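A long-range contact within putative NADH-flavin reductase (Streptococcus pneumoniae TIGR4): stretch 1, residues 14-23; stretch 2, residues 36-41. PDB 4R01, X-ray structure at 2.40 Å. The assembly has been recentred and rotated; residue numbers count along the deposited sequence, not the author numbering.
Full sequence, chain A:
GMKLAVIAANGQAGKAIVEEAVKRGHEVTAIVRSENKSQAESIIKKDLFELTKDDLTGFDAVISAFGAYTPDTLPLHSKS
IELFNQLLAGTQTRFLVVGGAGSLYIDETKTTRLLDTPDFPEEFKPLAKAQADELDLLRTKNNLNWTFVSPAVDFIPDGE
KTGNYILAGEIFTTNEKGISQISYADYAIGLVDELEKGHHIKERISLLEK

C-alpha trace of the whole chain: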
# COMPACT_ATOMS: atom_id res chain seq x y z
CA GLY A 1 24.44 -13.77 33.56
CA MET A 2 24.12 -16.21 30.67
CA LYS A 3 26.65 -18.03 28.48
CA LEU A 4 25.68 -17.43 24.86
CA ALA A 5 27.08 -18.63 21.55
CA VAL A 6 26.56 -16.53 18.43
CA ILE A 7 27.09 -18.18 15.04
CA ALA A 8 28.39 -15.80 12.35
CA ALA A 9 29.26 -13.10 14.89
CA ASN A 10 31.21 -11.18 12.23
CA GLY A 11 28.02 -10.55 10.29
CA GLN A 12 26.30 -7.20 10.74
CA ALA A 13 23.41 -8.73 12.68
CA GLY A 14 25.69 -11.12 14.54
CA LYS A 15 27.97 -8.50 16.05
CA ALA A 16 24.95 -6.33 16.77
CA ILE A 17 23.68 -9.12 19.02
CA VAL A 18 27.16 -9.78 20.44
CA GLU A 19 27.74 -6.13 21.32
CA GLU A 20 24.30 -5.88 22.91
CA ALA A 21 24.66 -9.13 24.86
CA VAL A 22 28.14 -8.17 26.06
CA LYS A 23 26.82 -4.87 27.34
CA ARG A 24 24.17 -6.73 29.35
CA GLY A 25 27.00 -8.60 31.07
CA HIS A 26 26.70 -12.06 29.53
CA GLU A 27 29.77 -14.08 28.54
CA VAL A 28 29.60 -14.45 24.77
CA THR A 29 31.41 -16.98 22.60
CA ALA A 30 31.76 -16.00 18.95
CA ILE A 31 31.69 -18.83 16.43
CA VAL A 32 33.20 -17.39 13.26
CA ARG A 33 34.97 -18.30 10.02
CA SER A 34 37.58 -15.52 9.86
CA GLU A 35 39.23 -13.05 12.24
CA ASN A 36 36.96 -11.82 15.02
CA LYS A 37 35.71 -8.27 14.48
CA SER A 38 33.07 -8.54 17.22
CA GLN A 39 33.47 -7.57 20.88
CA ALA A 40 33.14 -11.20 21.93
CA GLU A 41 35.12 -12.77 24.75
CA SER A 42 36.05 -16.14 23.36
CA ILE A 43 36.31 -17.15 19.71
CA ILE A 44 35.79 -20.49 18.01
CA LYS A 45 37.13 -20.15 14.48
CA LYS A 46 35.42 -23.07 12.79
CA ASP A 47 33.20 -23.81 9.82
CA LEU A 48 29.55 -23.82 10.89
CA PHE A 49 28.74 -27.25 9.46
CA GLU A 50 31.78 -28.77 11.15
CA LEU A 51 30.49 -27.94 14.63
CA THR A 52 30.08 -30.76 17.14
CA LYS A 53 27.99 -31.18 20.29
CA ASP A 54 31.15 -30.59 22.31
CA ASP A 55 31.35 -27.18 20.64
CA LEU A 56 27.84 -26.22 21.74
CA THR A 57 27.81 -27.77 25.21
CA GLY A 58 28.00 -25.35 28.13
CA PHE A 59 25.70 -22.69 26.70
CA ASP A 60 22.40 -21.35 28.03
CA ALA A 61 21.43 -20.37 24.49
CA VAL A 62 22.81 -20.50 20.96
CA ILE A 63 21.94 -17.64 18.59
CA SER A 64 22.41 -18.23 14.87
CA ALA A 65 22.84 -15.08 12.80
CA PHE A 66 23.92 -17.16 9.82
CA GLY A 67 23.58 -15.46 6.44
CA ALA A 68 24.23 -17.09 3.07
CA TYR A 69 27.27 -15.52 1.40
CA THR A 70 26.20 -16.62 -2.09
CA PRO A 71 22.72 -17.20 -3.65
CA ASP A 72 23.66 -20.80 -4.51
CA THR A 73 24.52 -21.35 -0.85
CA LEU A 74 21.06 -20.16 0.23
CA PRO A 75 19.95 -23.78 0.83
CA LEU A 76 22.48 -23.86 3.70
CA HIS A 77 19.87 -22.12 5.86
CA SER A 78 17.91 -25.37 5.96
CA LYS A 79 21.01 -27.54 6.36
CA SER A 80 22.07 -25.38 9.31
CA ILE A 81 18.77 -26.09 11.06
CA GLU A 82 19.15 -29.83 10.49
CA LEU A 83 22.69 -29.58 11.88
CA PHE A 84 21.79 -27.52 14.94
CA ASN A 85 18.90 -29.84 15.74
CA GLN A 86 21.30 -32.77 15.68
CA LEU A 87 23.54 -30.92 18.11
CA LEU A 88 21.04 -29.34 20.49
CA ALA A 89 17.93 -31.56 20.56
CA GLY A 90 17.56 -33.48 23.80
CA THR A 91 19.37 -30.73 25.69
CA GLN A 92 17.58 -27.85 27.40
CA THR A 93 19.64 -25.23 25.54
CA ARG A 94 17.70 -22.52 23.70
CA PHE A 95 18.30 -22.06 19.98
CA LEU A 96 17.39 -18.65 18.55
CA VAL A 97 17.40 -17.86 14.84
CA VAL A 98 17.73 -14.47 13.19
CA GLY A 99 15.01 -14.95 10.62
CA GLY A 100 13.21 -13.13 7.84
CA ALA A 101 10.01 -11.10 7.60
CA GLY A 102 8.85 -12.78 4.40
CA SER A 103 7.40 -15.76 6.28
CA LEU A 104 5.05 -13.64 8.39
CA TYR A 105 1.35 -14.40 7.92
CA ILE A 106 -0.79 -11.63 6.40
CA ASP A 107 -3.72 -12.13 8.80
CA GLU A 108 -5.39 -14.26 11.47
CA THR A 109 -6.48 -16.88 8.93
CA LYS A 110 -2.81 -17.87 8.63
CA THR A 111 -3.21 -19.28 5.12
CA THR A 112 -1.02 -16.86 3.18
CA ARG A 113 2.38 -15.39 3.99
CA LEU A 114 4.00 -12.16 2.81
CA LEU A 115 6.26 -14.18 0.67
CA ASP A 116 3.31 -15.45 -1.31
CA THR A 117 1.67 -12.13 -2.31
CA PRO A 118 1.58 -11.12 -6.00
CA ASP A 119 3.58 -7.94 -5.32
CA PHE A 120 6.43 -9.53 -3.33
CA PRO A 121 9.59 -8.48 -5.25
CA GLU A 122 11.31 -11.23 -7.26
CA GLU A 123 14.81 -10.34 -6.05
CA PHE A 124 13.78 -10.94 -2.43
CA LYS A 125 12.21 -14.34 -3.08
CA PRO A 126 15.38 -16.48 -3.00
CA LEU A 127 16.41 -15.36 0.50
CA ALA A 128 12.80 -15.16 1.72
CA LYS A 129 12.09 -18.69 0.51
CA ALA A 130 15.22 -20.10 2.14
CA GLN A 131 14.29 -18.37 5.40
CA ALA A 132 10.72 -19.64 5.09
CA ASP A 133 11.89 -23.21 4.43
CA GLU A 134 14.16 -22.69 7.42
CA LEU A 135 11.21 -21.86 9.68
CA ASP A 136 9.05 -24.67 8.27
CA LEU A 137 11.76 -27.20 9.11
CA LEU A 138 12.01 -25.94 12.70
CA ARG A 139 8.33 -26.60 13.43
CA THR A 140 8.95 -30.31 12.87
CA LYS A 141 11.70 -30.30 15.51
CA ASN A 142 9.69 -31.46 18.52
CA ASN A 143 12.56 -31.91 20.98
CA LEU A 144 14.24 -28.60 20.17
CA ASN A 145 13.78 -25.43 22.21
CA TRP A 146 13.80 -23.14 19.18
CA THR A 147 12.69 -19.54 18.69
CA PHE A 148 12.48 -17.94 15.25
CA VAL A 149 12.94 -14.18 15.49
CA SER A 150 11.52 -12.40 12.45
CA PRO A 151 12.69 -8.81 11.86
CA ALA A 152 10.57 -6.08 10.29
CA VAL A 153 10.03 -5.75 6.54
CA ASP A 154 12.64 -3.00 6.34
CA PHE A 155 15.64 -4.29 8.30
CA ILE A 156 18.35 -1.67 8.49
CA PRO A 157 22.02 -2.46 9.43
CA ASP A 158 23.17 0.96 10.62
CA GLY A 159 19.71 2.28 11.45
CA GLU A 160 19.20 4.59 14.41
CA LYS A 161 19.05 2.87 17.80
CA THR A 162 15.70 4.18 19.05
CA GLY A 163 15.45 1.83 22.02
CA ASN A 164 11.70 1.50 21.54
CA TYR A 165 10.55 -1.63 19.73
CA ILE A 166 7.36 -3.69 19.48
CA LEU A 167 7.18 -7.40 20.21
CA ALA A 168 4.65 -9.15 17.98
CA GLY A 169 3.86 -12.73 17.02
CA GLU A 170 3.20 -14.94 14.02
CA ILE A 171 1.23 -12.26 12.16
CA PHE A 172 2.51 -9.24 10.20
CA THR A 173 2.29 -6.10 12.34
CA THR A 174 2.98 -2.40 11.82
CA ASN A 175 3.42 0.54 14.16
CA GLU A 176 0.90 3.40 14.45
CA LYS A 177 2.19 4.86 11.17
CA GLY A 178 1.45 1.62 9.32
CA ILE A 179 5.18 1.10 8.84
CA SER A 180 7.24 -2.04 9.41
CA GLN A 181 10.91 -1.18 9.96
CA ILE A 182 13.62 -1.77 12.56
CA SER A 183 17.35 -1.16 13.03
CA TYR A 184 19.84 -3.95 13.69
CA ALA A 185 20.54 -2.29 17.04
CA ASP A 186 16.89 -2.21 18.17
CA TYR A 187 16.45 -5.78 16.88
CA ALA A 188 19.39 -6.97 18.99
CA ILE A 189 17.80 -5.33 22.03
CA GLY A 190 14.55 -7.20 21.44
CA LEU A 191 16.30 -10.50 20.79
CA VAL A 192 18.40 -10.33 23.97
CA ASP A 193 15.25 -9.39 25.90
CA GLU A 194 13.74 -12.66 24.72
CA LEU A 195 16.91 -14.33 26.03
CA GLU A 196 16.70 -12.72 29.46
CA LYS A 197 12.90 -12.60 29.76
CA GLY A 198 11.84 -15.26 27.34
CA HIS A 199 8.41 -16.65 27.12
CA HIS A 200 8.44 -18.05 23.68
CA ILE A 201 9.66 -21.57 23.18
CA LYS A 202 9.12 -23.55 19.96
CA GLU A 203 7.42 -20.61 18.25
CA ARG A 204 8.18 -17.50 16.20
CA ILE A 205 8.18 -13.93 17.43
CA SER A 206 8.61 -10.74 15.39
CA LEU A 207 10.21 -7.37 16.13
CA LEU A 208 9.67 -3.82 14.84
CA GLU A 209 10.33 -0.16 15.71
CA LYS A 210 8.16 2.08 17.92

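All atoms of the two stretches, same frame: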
# COMPACT_ATOMS: atom_id res chain seq x y z
N GLY A 14 25.00 -10.33 13.53
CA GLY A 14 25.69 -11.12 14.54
C GLY A 14 26.42 -10.29 15.58
O GLY A 14 26.28 -10.53 16.77
N LYS A 15 27.20 -9.32 15.13
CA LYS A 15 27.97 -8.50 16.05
C LYS A 15 27.08 -7.48 16.74
O LYS A 15 27.41 -6.99 17.82
CB LYS A 15 29.13 -7.80 15.34
CG LYS A 15 28.72 -6.90 14.19
CD LYS A 15 29.92 -6.52 13.35
CE LYS A 15 30.99 -5.83 14.17
NZ LYS A 15 32.18 -5.48 13.34
N ALA A 16 25.94 -7.17 16.13
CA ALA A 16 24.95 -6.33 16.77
C ALA A 16 24.44 -7.02 18.03
O ALA A 16 24.34 -6.41 19.09
CB ALA A 16 23.80 -6.02 15.82
N ILE A 17 24.15 -8.31 17.90
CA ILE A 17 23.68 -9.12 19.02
C ILE A 17 24.79 -9.34 20.05
O ILE A 17 24.55 -9.29 21.25
CB ILE A 17 23.14 -10.48 18.54
CG1 ILE A 17 22.04 -10.27 17.49
CG2 ILE A 17 22.60 -11.29 19.71
CD1 ILE A 17 21.47 -11.55 16.93
N VAL A 18 26.00 -9.59 19.56
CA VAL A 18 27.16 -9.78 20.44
C VAL A 18 27.39 -8.54 21.29
O VAL A 18 27.48 -8.62 22.52
CB VAL A 18 28.44 -10.09 19.64
CG1 VAL A 18 29.67 -9.99 20.54
CG2 VAL A 18 28.36 -11.47 19.01
N GLU A 19 27.48 -7.39 20.64
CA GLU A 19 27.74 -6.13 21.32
C GLU A 19 26.66 -5.81 22.34
O GLU A 19 26.95 -5.30 23.43
CB GLU A 19 27.86 -4.99 20.30
CG GLU A 19 28.11 -3.62 20.93
CD GLU A 19 28.39 -2.55 19.89
OE1 GLU A 19 28.81 -2.90 18.77
OE2 GLU A 19 28.18 -1.36 20.20
N GLU A 20 25.41 -6.11 22.00
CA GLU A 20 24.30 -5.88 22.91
C GLU A 20 24.37 -6.84 24.09
O GLU A 20 24.22 -6.42 25.24
CB GLU A 20 22.96 -6.04 22.18
CG GLU A 20 21.74 -5.95 23.09
CD GLU A 20 21.54 -4.57 23.69
OE1 GLU A 20 21.99 -3.57 23.08
OE2 GLU A 20 20.94 -4.47 24.78
N ALA A 21 24.61 -8.12 23.82
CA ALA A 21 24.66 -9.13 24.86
C ALA A 21 25.84 -8.92 25.80
O ALA A 21 25.75 -9.19 27.00
CB ALA A 21 24.71 -10.52 24.25
N VAL A 22 26.96 -8.45 25.26
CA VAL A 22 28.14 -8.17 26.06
C VAL A 22 27.86 -7.04 27.04
O VAL A 22 28.24 -7.12 28.21
CB VAL A 22 29.36 -7.82 25.17
CG1 VAL A 22 30.42 -7.08 25.97
CG2 VAL A 22 29.95 -9.08 24.55
N LYS A 23 27.17 -6.03 26.56
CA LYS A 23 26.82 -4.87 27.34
C LYS A 23 25.95 -5.27 28.52
O LYS A 23 26.04 -4.69 29.57
CB LYS A 23 26.12 -3.88 26.46
CG LYS A 23 26.64 -2.46 26.55
CD LYS A 23 25.57 -1.46 26.10
CE LYS A 23 24.53 -1.18 27.17
NZ LYS A 23 23.73 0.05 26.94
N ASN A 36 38.06 -12.37 14.25
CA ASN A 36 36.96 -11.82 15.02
C ASN A 36 36.95 -10.29 15.03
O ASN A 36 37.89 -9.66 15.50
CB ASN A 36 37.01 -12.34 16.46
CG ASN A 36 35.92 -11.74 17.33
OD1 ASN A 36 36.19 -10.96 18.24
ND2 ASN A 36 34.67 -12.10 17.04
N LYS A 37 35.88 -9.72 14.49
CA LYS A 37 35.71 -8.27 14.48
C LYS A 37 34.73 -7.84 15.58
O LYS A 37 34.61 -6.66 15.88
CB LYS A 37 35.21 -7.80 13.11
CG LYS A 37 36.00 -8.34 11.93
CD LYS A 37 37.41 -7.78 11.90
CE LYS A 37 37.57 -6.72 10.82
NZ LYS A 37 38.95 -6.18 10.76
N SER A 38 34.05 -8.82 16.17
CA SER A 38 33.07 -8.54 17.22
C SER A 38 33.75 -8.28 18.56
O SER A 38 34.97 -8.43 18.70
CB SER A 38 32.08 -9.70 17.36
OG SER A 38 32.71 -10.85 17.88
N GLN A 39 32.96 -7.88 19.55
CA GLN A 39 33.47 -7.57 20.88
C GLN A 39 33.46 -8.79 21.78
O GLN A 39 33.54 -8.68 23.00
CB GLN A 39 32.63 -6.46 21.53
CG GLN A 39 32.73 -5.10 20.86
CD GLN A 39 31.88 -4.07 21.56
OE1 GLN A 39 31.13 -4.39 22.49
NE2 GLN A 39 31.98 -2.82 21.12
N ALA A 40 33.38 -9.97 21.18
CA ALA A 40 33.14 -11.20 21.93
C ALA A 40 34.35 -11.65 22.76
O ALA A 40 35.49 -11.45 22.36
CB ALA A 40 32.72 -12.30 20.98
N GLU A 41 34.07 -12.31 23.87
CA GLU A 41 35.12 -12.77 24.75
C GLU A 41 35.97 -13.89 24.18
O GLU A 41 37.14 -13.70 23.89
CB GLU A 41 34.41 -13.30 26.03
CG GLU A 41 35.14 -14.34 26.86
CD GLU A 41 34.32 -14.84 28.02
OE1 GLU A 41 33.40 -15.64 27.76
OE2 GLU A 41 34.57 -14.45 29.18

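Stretch 1 is helical throughout and belongs to a longer helix. Backbone hydrogen bonds of the i to i-4 type run along it, from V18 N to G14 O (3.0 Å) through to K23 N to E19 O (3.2 Å). Stretch 2 has no regular helix or strand. It passes along one face of the helix, and no hydrogen bond joins the two. The contact is made by van der Waals packing and buries 340 Å², both sides summed.

G14 has no side chain and touches nothing in stretch 2. K15 is the first residue to meet it. Its CA lies 5.2 Å from the CA of S38, and its CB packs against S38 CB at 4.0 Å. The rest of the chain reaches toward K37, and its end brings K15 NZ to 3.7 Å from K37 O. That is long for a hydrogen bond, but the charged amine still faces a carbonyl oxygen. A16 and I17 lie out of reach.

V18 is buried and points toward stretch 2. Its CG1 methyl is the meeting point for three residues. It sits 4.0 Å from S38 CB, 4.0 Å from Q39 N and 3.9 Å from A40 CB. The last is an apolar pairing of two side chains. Beside it, stretch 2 is braced by a weak hydrogen bond from A40 N to S38 OG (3.5 Å).

E19 lies one residue on. The aliphatic part of its side chain meets the amide of Q39, with E19 CG 3.5 Å from Q39 OE1. E20 points away, and A21 is out of reach. V22, one turn after V18, closes the contact. Its CG2 lies 3.9 Å from Q39 O. Q39 thus touches V18, E19 and V22, and it has the largest covered area of any residue here. K23 makes no contact, and its side-chain end leads away.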